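Chains: A (Unidentified, PDB 6ZM9) acts as a phage-encoded S-adenosylmethionine (SAM) lyase, breaking SAM down with 5'-methylthioadenosine as the probable nucleoside product. Local coordinates at residues Gly18-Asp23 against Gln65-Asn70; Pro47-Val52 against Ile74-Leu79; Gly56-Gln61 against Lys103-Ile108. All blocks are in the same frame, centred on the assembly; numbering follows the deposited sequence. Where two conformers were deposited one is given.

Contact 1: residues Gly18-Asp23 against Gln65-Asn70; sequences GLNVGD and QLVTEN. With PRO (proline), chain E; MTA (5'-deoxy-5'-methylthioadenosine), chain F.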
loop_
_atom_site.group_PDB
_atom_site.type_symbol
_atom_site.label_atom_id
_atom_site.label_comp_id
_atom_site.label_asym_id
_atom_site.label_seq_id
_atom_site.Cartn_x
_atom_site.Cartn_y
_atom_site.Cartn_z
ATOM N N GLY A 18 11.728 6.750 7.293
ATOM C CA GLY A 18 11.232 7.372 8.498
ATOM C C GLY A 18 11.522 8.863 8.579
ATOM O O GLY A 18 12.383 9.411 7.883
ATOM N N LEU A 19 10.780 9.534 9.467
ATOM C CA LEU A 19 10.814 10.986 9.595
ATOM C C LEU A 19 11.296 11.436 10.964
ATOM O O LEU A 19 11.424 12.648 11.197
ATOM C CB LEU A 19 9.443 11.590 9.284
ATOM C CG LEU A 19 8.940 11.272 7.868
ATOM C CD1 LEU A 19 7.528 11.774 7.710
ATOM C CD2 LEU A 19 9.833 11.845 6.793
ATOM N N ASN A 20 11.571 10.503 11.870
ATOM C CA ASN A 20 12.262 10.810 13.106
ATOM C C ASN A 20 13.762 10.714 12.874
ATOM O O ASN A 20 14.227 9.925 12.044
ATOM C CB ASN A 20 11.968 9.752 14.173
ATOM C CG ASN A 20 10.839 10.123 15.111
ATOM O OD1 ASN A 20 9.883 10.803 14.738
ATOM N ND2 ASN A 20 10.915 9.609 16.337
ATOM N N VAL A 21 14.519 11.465 13.664
ATOM C CA VAL A 21 15.947 11.233 13.859
ATOM C C VAL A 21 16.073 10.739 15.294
ATOM O O VAL A 21 15.834 11.500 16.241
ATOM C CB VAL A 21 16.777 12.491 13.591
ATOM C CG1 VAL A 21 18.231 12.189 13.870
ATOM C CG2 VAL A 21 16.572 12.970 12.142
ATOM N N GLY A 22 16.331 9.447 15.456
ATOM C CA GLY A 22 16.249 8.857 16.785
ATOM C C GLY A 22 14.843 9.009 17.336
ATOM O O GLY A 22 13.859 8.663 16.676
ATOM N N ASP A 23 14.724 9.536 18.551
ATOM C CA ASP A 23 13.408 9.701 19.158
ATOM C C ASP A 23 12.756 11.051 18.837
ATOM O O ASP A 23 11.682 11.335 19.377
ATOM C CB ASP A 23 13.457 9.461 20.672
ATOM C CG ASP A 23 14.335 10.456 21.403
ATOM O OD1 ASP A 23 14.642 11.524 20.834
ATOM O OD2 ASP A 23 14.725 10.157 22.552
ATOM N N GLN A 65 16.248 0.343 21.291
ATOM C CA GLN A 65 15.108 1.196 21.592
ATOM C C GLN A 65 14.052 1.101 20.497
ATOM O O GLN A 65 14.364 1.141 19.304
ATOM C CB GLN A 65 15.617 2.637 21.704
ATOM C CG GLN A 65 14.561 3.677 22.086
ATOM C CD GLN A 65 15.097 5.113 22.087
ATOM O OE1 GLN A 65 16.309 5.333 22.178
ATOM N NE2 GLN A 65 14.195 6.090 21.992
ATOM N N LEU A 66 12.791 1.012 20.904
ATOM C CA LEU A 66 11.680 0.968 19.962
ATOM C C LEU A 66 11.199 2.387 19.701
ATOM O O LEU A 66 10.821 3.103 20.633
ATOM C CB LEU A 66 10.547 0.142 20.563
ATOM C CG LEU A 66 9.431 -0.226 19.588
ATOM C CD1 LEU A 66 9.984 -1.142 18.524
ATOM C CD2 LEU A 66 8.286 -0.894 20.316
ATOM N N VAL A 67 11.183 2.784 18.431
ATOM C CA VAL A 67 10.722 4.102 18.017
ATOM C C VAL A 67 9.405 3.970 17.268
ATOM O O VAL A 67 9.259 3.103 16.402
ATOM C CB VAL A 67 11.789 4.746 17.109
ATOM C CG1 VAL A 67 11.313 6.095 16.577
ATOM C CG2 VAL A 67 13.102 4.893 17.844
ATOM N N THR A 68 8.457 4.852 17.590
ATOM C CA THR A 68 7.235 5.057 16.823
ATOM C C THR A 68 7.323 6.447 16.191
ATOM O O THR A 68 7.542 7.443 16.894
ATOM C CB THR A 68 5.997 4.918 17.714
ATOM O OG1 THR A 68 5.988 3.634 18.358
ATOM C CG2 THR A 68 4.729 5.008 16.893
ATOM N N GLU A 69 7.135 6.516 14.874
ATOM C CA GLU A 69 7.405 7.737 14.134
ATOM C C GLU A 69 6.395 7.882 13.004
ATOM O O GLU A 69 5.674 6.947 12.653
ATOM C CB GLU A 69 8.824 7.708 13.524
ATOM C CG GLU A 69 9.047 6.525 12.572
ATOM C CD GLU A 69 10.436 6.480 11.938
ATOM O OE1 GLU A 69 11.253 7.406 12.143
ATOM O OE2 GLU A 69 10.710 5.498 11.218
ATOM N N ASN A 70 6.360 9.071 12.418
ATOM C CA ASN A 70 5.786 9.208 11.093
ATOM C C ASN A 70 6.794 8.687 10.073
ATOM O O ASN A 70 8.003 8.805 10.264
ATOM C CB ASN A 70 5.495 10.669 10.779
ATOM C CG ASN A 70 4.410 11.251 11.644
ATOM O OD1 ASN A 70 3.518 10.551 12.132
ATOM N ND2 ASN A 70 4.454 12.561 11.810
HETATM N N PRO E . 13.774 6.766 11.741
HETATM C CA PRO E . 14.578 6.758 12.963
HETATM C C PRO E . 16.065 6.937 12.712
HETATM O O PRO E . 16.789 7.455 13.573
HETATM C CB PRO E . 14.332 5.355 13.512
HETATM C CG PRO E . 13.916 4.551 12.262
HETATM C CD PRO E . 13.791 5.444 11.099
HETATM O OXT PRO E . 16.565 6.539 11.661
HETATM C CS MTA F . 13.358 1.263 8.254
HETATM S "S5'" MTA F . 12.679 2.325 9.488
HETATM C "C5'" MTA F . 11.618 3.380 8.484
HETATM C "C4'" MTA F . 10.183 2.913 8.334
HETATM O "O4'" MTA F . 10.175 1.611 7.726
HETATM C "C2'" MTA F . 8.255 1.811 9.147
HETATM O "O2'" MTA F . 7.262 2.599 8.511
HETATM C "C3'" MTA F . 9.369 2.752 9.617
HETATM O "O3'" MTA F . 8.881 3.979 10.131
HETATM C "C1'" MTA F . 8.992 0.932 8.125
HETATM N N9 MTA F . 9.357 -0.376 8.649
HETATM C C8 MTA F . 10.461 -0.727 9.383
HETATM N N7 MTA F . 10.564 -2.013 9.624
HETATM C C5 MTA F . 9.440 -2.550 9.008
HETATM C C6 MTA F . 8.996 -3.875 8.826
HETATM N N6 MTA F . 9.655 -4.957 9.263
HETATM N N1 MTA F . 7.856 -4.060 8.116
HETATM C C2 MTA F . 7.220 -2.990 7.624
HETATM N N3 MTA F . 7.554 -1.706 7.712
HETATM C C4 MTA F . 8.684 -1.546 8.420
HETATM O O HOH W 1 7.874 11.449 13.200
HETATM O O HOH W 2 9.204 9.495 18.779
#
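Asn20 and Glu69 meet in the antiparallel sheet, where strand 11-21 runs beside strand 66-77 at the pocket shared by proline and methylthioadenosine. The tight part is built round the Glu69 carboxylate. CG of Glu69 sits between the backbone N and the carbonyl carbon (chi1 59°), and the chain beyond it is extended. Its two oxygens serve two ligands. OE1 accepts from the proline N at 2.6 Å and from the backbone N of Asn20 at 3.1 Å. The Asn20 N-H comes from the anti side, 31° out of the carboxylate plane. OE2 takes the ribose hydroxyl O3' of methylthioadenosine at 2.6 Å. Gly18 packs close here, with its CA 3.3 Å from Glu69 OE2. The backbone N of Leu19 bonds to Asn70 O at 3.0 Å. The backbone of 18-23 also holds the ligand: Gly22 N donates to the proline O, and Asn20 O accepts from the proline N. Proline CG lies beside the nucleoside S5', so this proline probably marks the place of the amino-acid part of SAM.

The Asn20 amide plane stands at 90° to the Glu69 carboxylate. Asn20 ND2 donates to Gly22 O at 3.1 Å, spanning the turn after strand 11-21, and passes Val67 CG1 at 3.5 Å. Toward Asp23 and Gln65, both exposed, the contact is loose. Asp23 CB only approaches Gln65 NE2, at 3.7 Å. Water fills in beside Asn20. One molecule donates to Asn20 OD1 and accepts from Asn70 N. A second accepts from Asn20 ND2 and donates to both Asp23 O and Thr68 O.

Contact 2: residues Pro47-Val52 against Ile74-Leu79; sequences PDASFV and IIIIDL. With NA (sodium ion), chain D; MTA (5'-deoxy-5'-methylthioadenosine), chain B.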
loop_
_atom_site.group_PDB
_atom_site.type_symbol
_atom_site.label_atom_id
_atom_site.label_comp_id
_atom_site.label_asym_id
_atom_site.label_seq_id
_atom_site.Cartn_x
_atom_site.Cartn_y
_atom_site.Cartn_z
ATOM N N PRO A 47 10.124 11.281 -12.628
ATOM C CA PRO A 47 10.024 11.188 -11.164
ATOM C C PRO A 47 8.714 10.615 -10.653
ATOM O O PRO A 47 8.605 10.369 -9.436
ATOM C CB PRO A 47 10.181 12.640 -10.701
ATOM C CG PRO A 47 9.831 13.465 -11.841
ATOM C CD PRO A 47 10.072 12.676 -13.097
ATOM N N ASP A 48 7.749 10.401 -11.548
ATOM C CA ASP A 48 6.389 10.027 -11.191
ATOM C C ASP A 48 6.365 8.896 -10.171
ATOM O O ASP A 48 7.066 7.883 -10.310
ATOM C CB ASP A 48 5.651 9.596 -12.472
ATOM C CG ASP A 48 5.594 10.694 -13.542
ATOM O OD1 ASP A 48 6.482 11.573 -13.583
ATOM O OD2 ASP A 48 4.629 10.654 -14.348
ATOM N N ALA A 49 5.537 9.067 -9.139
ATOM C CA ALA A 49 5.528 8.165 -7.993
ATOM C C ALA A 49 4.367 8.534 -7.077
ATOM O O ALA A 49 3.744 9.588 -7.235
ATOM C CB ALA A 49 6.841 8.265 -7.215
ATOM N N SER A 50 4.113 7.665 -6.100
ATOM C CA SER A 50 3.130 7.889 -5.052
ATOM C C SER A 50 3.837 7.859 -3.703
ATOM O O SER A 50 4.786 7.089 -3.512
ATOM C CB SER A 50 2.049 6.813 -5.059
ATOM O OG SER A 50 1.262 6.920 -6.246
ATOM N N PHE A 51 3.350 8.666 -2.765
ATOM C CA PHE A 51 3.944 8.805 -1.440
ATOM C C PHE A 51 2.831 8.666 -0.406
ATOM O O PHE A 51 1.881 9.448 -0.402
ATOM C CB PHE A 51 4.619 10.164 -1.300
ATOM C CG PHE A 51 5.719 10.425 -2.319
ATOM C CD1 PHE A 51 5.401 10.803 -3.607
ATOM C CD2 PHE A 51 7.050 10.275 -1.980
ATOM C CE1 PHE A 51 6.393 11.045 -4.532
ATOM C CE2 PHE A 51 8.048 10.513 -2.904
ATOM C CZ PHE A 51 7.718 10.911 -4.178
ATOM N N VAL A 52 2.954 7.671 0.472
ATOM C CA VAL A 52 1.927 7.349 1.456
ATOM C C VAL A 52 2.451 7.698 2.847
ATOM O O VAL A 52 3.486 7.179 3.283
ATOM C CB VAL A 52 1.573 5.854 1.393
ATOM C CG1 VAL A 52 0.522 5.490 2.439
ATOM C CG2 VAL A 52 1.100 5.471 -0.001
ATOM N N ILE A 74 7.176 5.138 -0.347
ATOM C CA ILE A 74 7.255 5.597 -1.730
ATOM C C ILE A 74 6.940 4.411 -2.623
ATOM O O ILE A 74 7.553 3.345 -2.478
ATOM C CB ILE A 74 8.660 6.147 -2.051
ATOM C CG1 ILE A 74 9.112 7.168 -1.006
ATOM C CG2 ILE A 74 8.673 6.746 -3.473
ATOM C CD1 ILE A 74 10.540 7.676 -1.215
ATOM N N ILE A 75 5.983 4.585 -3.537
ATOM C CA ILE A 75 5.567 3.534 -4.465
ATOM C C ILE A 75 5.934 4.002 -5.867
ATOM O O ILE A 75 5.454 5.049 -6.321
ATOM C CB ILE A 75 4.060 3.248 -4.365
ATOM C CG1 ILE A 75 3.690 2.853 -2.937
ATOM C CG2 ILE A 75 3.653 2.178 -5.366
ATOM C CD1 ILE A 75 2.190 2.830 -2.665
ATOM N N ILE A 76 6.748 3.212 -6.573
ATOM C CA ILE A 76 7.225 3.567 -7.906
ATOM C C ILE A 76 6.849 2.445 -8.857
ATOM O O ILE A 76 7.313 1.313 -8.694
ATOM C CB ILE A 76 8.749 3.769 -7.932
ATOM C CG1 ILE A 76 9.153 4.965 -7.079
ATOM C CG2 ILE A 76 9.222 3.955 -9.377
ATOM C CD1 ILE A 76 10.640 5.045 -6.808
ATOM N N ILE A 77 6.027 2.753 -9.854
ATOM C CA ILE A 77 5.769 1.849 -10.966
ATOM C C ILE A 77 6.585 2.342 -12.157
ATOM O O ILE A 77 6.501 3.518 -12.521
ATOM C CB ILE A 77 4.265 1.799 -11.302
ATOM C CG1 ILE A 77 3.457 1.344 -10.079
ATOM C CG2 ILE A 77 4.052 0.907 -12.532
ATOM C CD1 ILE A 77 1.997 1.499 -10.249
ATOM N N ASP A 78 7.397 1.467 -12.755
ATOM C CA ASP A 78 8.217 1.887 -13.890
ATOM C C ASP A 78 7.312 2.049 -15.105
ATOM O O ASP A 78 6.716 1.070 -15.559
ATOM C CB ASP A 78 9.292 0.837 -14.182
ATOM C CG ASP A 78 10.136 1.178 -15.401
ATOM O OD1 ASP A 78 10.237 2.385 -15.721
ATOM O OD2 ASP A 78 10.706 0.240 -16.030
ATOM N N LEU A 79 7.204 3.274 -15.627
ATOM C CA LEU A 79 6.452 3.546 -16.843
ATOM C C LEU A 79 7.342 3.729 -18.069
ATOM O O LEU A 79 6.819 4.014 -19.151
ATOM C CB LEU A 79 5.578 4.810 -16.667
ATOM C CG LEU A 79 4.610 4.805 -15.489
ATOM C CD1 LEU A 79 3.709 6.025 -15.395
ATOM C CD2 LEU A 79 3.713 3.585 -15.527
HETATM NA NA NA D . 2.982 8.528 -14.468
HETATM C CS MTA B . -1.811 8.715 -12.997
HETATM S "S5'" MTA B . -1.661 10.264 -12.169
HETATM C "C5'" MTA B . -2.560 9.925 -10.645
HETATM C "C4'" MTA B . -1.723 9.414 -9.489
HETATM O "O4'" MTA B . -1.084 8.188 -9.879
HETATM C "C2'" MTA B . 0.302 9.304 -8.273
HETATM O "O2'" MTA B . -0.228 9.127 -6.970
HETATM C "C3'" MTA B . -0.585 10.313 -9.007
HETATM O "O3'" MTA B . -1.022 11.376 -8.178
HETATM C "C1'" MTA B . 0.108 8.036 -9.119
HETATM N N9 MTA B . 1.214 7.776 -10.028
HETATM C C8 MTA B . 1.430 8.286 -11.283
HETATM N N7 MTA B . 2.471 7.781 -11.901
HETATM C C5 MTA B . 2.985 6.873 -10.982
HETATM C C6 MTA B . 4.046 5.948 -11.050
HETATM N N6 MTA B . 4.821 5.767 -12.128
HETATM N N1 MTA B . 4.255 5.157 -9.968
HETATM C C2 MTA B . 3.450 5.287 -8.907
HETATM N N3 MTA B . 2.413 6.103 -8.740
HETATM C C4 MTA B . 2.226 6.877 -9.821
HETATM O O HOH W 3 2.153 8.188 -17.069
#
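Ser50 and Ile75 form an antiparallel hydrogen-bonded pair in the hairpin of strands 49-59 and 66-77. Ser50 N donates to Ile75 O at 2.9 Å, and Ile75 N donates to Ser50 O at 2.8 Å. The Ser50 side chain joins this ladder to the nucleoside. Its CB lies 4.2 Å from Ile75 CB and also touches the adenine N3 and the ribose O2' of methylthioadenosine. OG is anti to the carbonyl carbon (chi1 -67°). There it donates to N3 at 2.9 Å and accepts from O2' at 2.8 Å, so one hydroxyl grips base and sugar together.

Phe51 and Ile74 take the other face. Their side chains lie side by side and point the same way, with Phe51 CD2 3.9 Å from Ile74 CG1. Helix 29-43 packs on both through Thr36. Beyond the paired residues the adenine takes up a place between the two segments. Ile77 N donates to N1 at 3.0 Å, and N6 donates to Ile77 O at 2.8 Å. A sodium ion links N7 to Asp48 OD2 and a water. Glu69 and Ser71 of the third subunit bind the same nucleoside, so the site lies at a subunit interface. With N1 accepting and N6 donating, the backbone of Ile77 reads the adenine edge, which is consistent with selection of an adenine base.

Contact 3: residues Gly56-Gln61 against Lys103-Ile108; sequences GVYTEQ and KQESVI. With PRO (proline), chain E; MTA (5'-deoxy-5'-methylthioadenosine), chain F.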
loop_
_atom_site.group_PDB
_atom_site.type_symbol
_atom_site.label_atom_id
_atom_site.label_comp_id
_atom_site.label_asym_id
_atom_site.label_seq_id
_atom_site.Cartn_x
_atom_site.Cartn_y
_atom_site.Cartn_z
ATOM N N GLY A 56 5.046 4.417 11.698
ATOM C CA GLY A 56 5.994 3.328 11.616
ATOM C C GLY A 56 6.557 2.998 12.980
ATOM O O GLY A 56 6.694 3.855 13.852
ATOM N N VAL A 57 6.913 1.727 13.138
ATOM C CA VAL A 57 7.550 1.211 14.342
ATOM C C VAL A 57 8.845 0.545 13.908
ATOM O O VAL A 57 8.842 -0.285 12.987
ATOM C CB VAL A 57 6.629 0.212 15.061
ATOM C CG1 VAL A 57 7.315 -0.441 16.236
ATOM C CG2 VAL A 57 5.348 0.906 15.502
ATOM N N TYR A 58 9.946 0.914 14.564
ATOM C CA TYR A 58 11.276 0.431 14.238
ATOM C C TYR A 58 12.091 0.216 15.503
ATOM O O TYR A 58 12.092 1.057 16.401
ATOM C CB TYR A 58 11.981 1.456 13.374
ATOM C CG TYR A 58 13.432 1.183 13.052
ATOM C CD1 TYR A 58 13.775 0.271 12.065
ATOM C CD2 TYR A 58 14.445 1.835 13.719
ATOM C CE1 TYR A 58 15.110 0.029 11.733
ATOM C CE2 TYR A 58 15.779 1.613 13.388
ATOM C CZ TYR A 58 16.103 0.690 12.404
ATOM O OH TYR A 58 17.422 0.450 12.060
ATOM N N THR A 59 12.821 -0.896 15.549
ATOM C CA THR A 59 13.730 -1.176 16.649
ATOM C C THR A 59 15.128 -0.733 16.247
ATOM O O THR A 59 15.700 -1.269 15.290
ATOM C CB THR A 59 13.730 -2.661 16.996
ATOM O OG1 THR A 59 12.410 -3.063 17.364
ATOM C CG2 THR A 59 14.680 -2.925 18.169
ATOM N N GLU A 60 15.680 0.239 16.969
ATOM C CA GLU A 60 17.029 0.704 16.680
ATOM C C GLU A 60 18.026 -0.424 16.905
ATOM O O GLU A 60 18.004 -1.093 17.939
ATOM C CB GLU A 60 17.406 1.879 17.578
ATOM C CG GLU A 60 16.576 3.110 17.352
ATOM C CD GLU A 60 17.081 4.290 18.139
ATOM O OE1 GLU A 60 18.088 4.145 18.866
ATOM O OE2 GLU A 60 16.474 5.369 18.021
ATOM N N GLN A 61 18.931 -0.596 15.945
ATOM C CA GLN A 61 19.771 -1.784 15.931
ATOM C C GLN A 61 20.833 -1.760 17.021
ATOM O O GLN A 61 21.164 -2.812 17.582
ATOM C CB GLN A 61 20.404 -1.942 14.552
ATOM C CG GLN A 61 19.377 -2.067 13.442
ATOM C CD GLN A 61 19.983 -1.879 12.068
ATOM O OE1 GLN A 61 21.054 -1.280 11.926
ATOM N NE2 GLN A 61 19.300 -2.385 11.042
ATOM N N LYS A 103 19.090 11.507 7.385
ATOM C CA LYS A 103 19.879 11.166 8.568
ATOM C C LYS A 103 19.379 9.886 9.226
ATOM O O LYS A 103 19.351 9.772 10.456
ATOM C CB LYS A 103 19.923 12.323 9.567
ATOM C CG LYS A 103 20.511 13.592 8.990
ATOM C CD LYS A 103 20.557 14.675 10.055
ATOM C CE LYS A 103 21.173 15.960 9.583
ATOM N NZ LYS A 103 21.157 16.946 10.707
ATOM N N GLN A 104 18.988 8.917 8.399
ATOM C CA GLN A 104 18.334 7.709 8.886
ATOM C C GLN A 104 19.306 6.570 9.167
ATOM O O GLN A 104 20.308 6.389 8.477
ATOM C CB GLN A 104 17.307 7.222 7.858
ATOM C CG GLN A 104 16.185 8.208 7.639
ATOM C CD GLN A 104 15.345 8.345 8.874
ATOM O OE1 GLN A 104 14.678 7.397 9.286
ATOM N NE2 GLN A 104 15.377 9.516 9.487
ATOM N N GLU A 105 18.948 5.754 10.159
ATOM C CA GLU A 105 19.717 4.549 10.445
ATOM C C GLU A 105 19.516 3.501 9.360
ATOM O O GLU A 105 20.463 2.800 8.981
ATOM C CB GLU A 105 19.351 3.945 11.799
ATOM C CG GLU A 105 20.301 2.812 12.158
ATOM C CD GLU A 105 19.979 2.127 13.463
ATOM O OE1 GLU A 105 18.853 1.617 13.632
ATOM O OE2 GLU A 105 20.881 2.080 14.314
ATOM N N SER A 106 18.286 3.364 8.865
ATOM C CA SER A 106 17.922 2.320 7.914
ATOM C C SER A 106 16.826 2.828 6.989
ATOM O O SER A 106 15.888 3.475 7.464
ATOM C CB SER A 106 17.342 1.140 8.707
ATOM O OG SER A 106 17.018 0.030 7.891
ATOM N N VAL A 107 16.910 2.476 5.703
ATOM C CA VAL A 107 15.843 2.651 4.719
ATOM C C VAL A 107 15.605 1.281 4.096
ATOM O O VAL A 107 16.562 0.582 3.743
ATOM C CB VAL A 107 16.232 3.690 3.650
ATOM C CG1 VAL A 107 15.334 3.637 2.431
ATOM C CG2 VAL A 107 16.189 5.094 4.246
ATOM N N ILE A 108 14.344 0.877 3.958
ATOM C CA ILE A 108 14.015 -0.412 3.348
ATOM C C ILE A 108 13.590 -0.196 1.903
ATOM O O ILE A 108 12.761 0.676 1.615
ATOM C CB ILE A 108 12.910 -1.149 4.131
ATOM C CG1 ILE A 108 13.402 -1.501 5.529
ATOM C CG2 ILE A 108 12.457 -2.384 3.354
ATOM C CD1 ILE A 108 12.291 -1.975 6.458
HETATM N N PRO E . 13.774 6.766 11.741
HETATM C CA PRO E . 14.578 6.758 12.963
HETATM C C PRO E . 16.065 6.937 12.712
HETATM O O PRO E . 16.789 7.455 13.573
HETATM C CB PRO E . 14.332 5.355 13.512
HETATM C CG PRO E . 13.916 4.551 12.262
HETATM C CD PRO E . 13.791 5.444 11.099
HETATM O OXT PRO E . 16.565 6.539 11.661
HETATM C CS MTA F . 13.358 1.263 8.254
HETATM S "S5'" MTA F . 12.679 2.325 9.488
HETATM C "C5'" MTA F . 11.618 3.380 8.484
HETATM C "C4'" MTA F . 10.183 2.913 8.334
HETATM O "O4'" MTA F . 10.175 1.611 7.726
HETATM C "C2'" MTA F . 8.255 1.811 9.147
HETATM O "O2'" MTA F . 7.262 2.599 8.511
HETATM C "C3'" MTA F . 9.369 2.752 9.617
HETATM O "O3'" MTA F . 8.881 3.979 10.131
HETATM C "C1'" MTA F . 8.992 0.932 8.125
HETATM N N9 MTA F . 9.357 -0.376 8.649
HETATM C C8 MTA F . 10.461 -0.727 9.383
HETATM N N7 MTA F . 10.564 -2.013 9.624
HETATM C C5 MTA F . 9.440 -2.550 9.008
HETATM C C6 MTA F . 8.996 -3.875 8.826
HETATM N N6 MTA F . 9.655 -4.957 9.263
HETATM N N1 MTA F . 7.856 -4.060 8.116
HETATM C C2 MTA F . 7.220 -2.990 7.624
HETATM N N3 MTA F . 7.554 -1.706 7.712
HETATM C C4 MTA F . 8.684 -1.546 8.420
#
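Tyr58 OH donates to Glu105 OE1 across a very short 2.4 Å. Glu105 and Gln61 are described in one of two conformers, and that length is doubtful. OE1 lies in the plane of the Tyr58 ring, at its edge, and the carboxylate is turned 67° from the ring. The same oxygen accepts from the backbone N of Gln61 at 3.2 Å. This N-H arrives on the syn side, nearly straight at 169°. Arg62 makes a salt bridge to OE2. The Glu105 carboxylate thus joins Tyr58 and the loop after strand 49-59 to the residue just before strand 106-113.

Tyr58 CG is anti to the backbone N (chi1 174°), and both ligands meet the ring from the same side. CD2 meets the proline CG at 3.1 Å, and CD1 lies 3.5 Å from S5' of methylthioadenosine. The backbone N of Glu105 donates to the proline OXT at 2.9 Å. Tyr58 and Glu105 line the proline pocket, Tyr58 and Ser106 the methylthioadenosine pocket.

Helix 84-101 ends just before 103-108, in a Schellman motif with Lys103 at positive phi. Strand 106-113 then pairs with strands 116-124 and 11-21, while strand 49-59 pairs with strand 66-77.

In the fold
From the N terminus, the end of strand 11-21 and the turn after it form the first half of contact 1. Helix 29-43 follows, then strand 49-59, which carries the first halves of contacts 2 and 3. Strand 66-77 closes contact 1 near its start and contact 2 near its end. After helix 84-101, contact 3 closes at 103-108. Every pair of contacts crosses and none nests. Contacts 1 and 3 have centres about 7 Å apart and share one proline and one methylthioadenosine. Contact 2 lies on the opposite side of the chain's centre. In the trimer, the contact 2 region of the second subunit meets contacts 1 and 3: its Ser50 and Ile77 complete their nucleoside site.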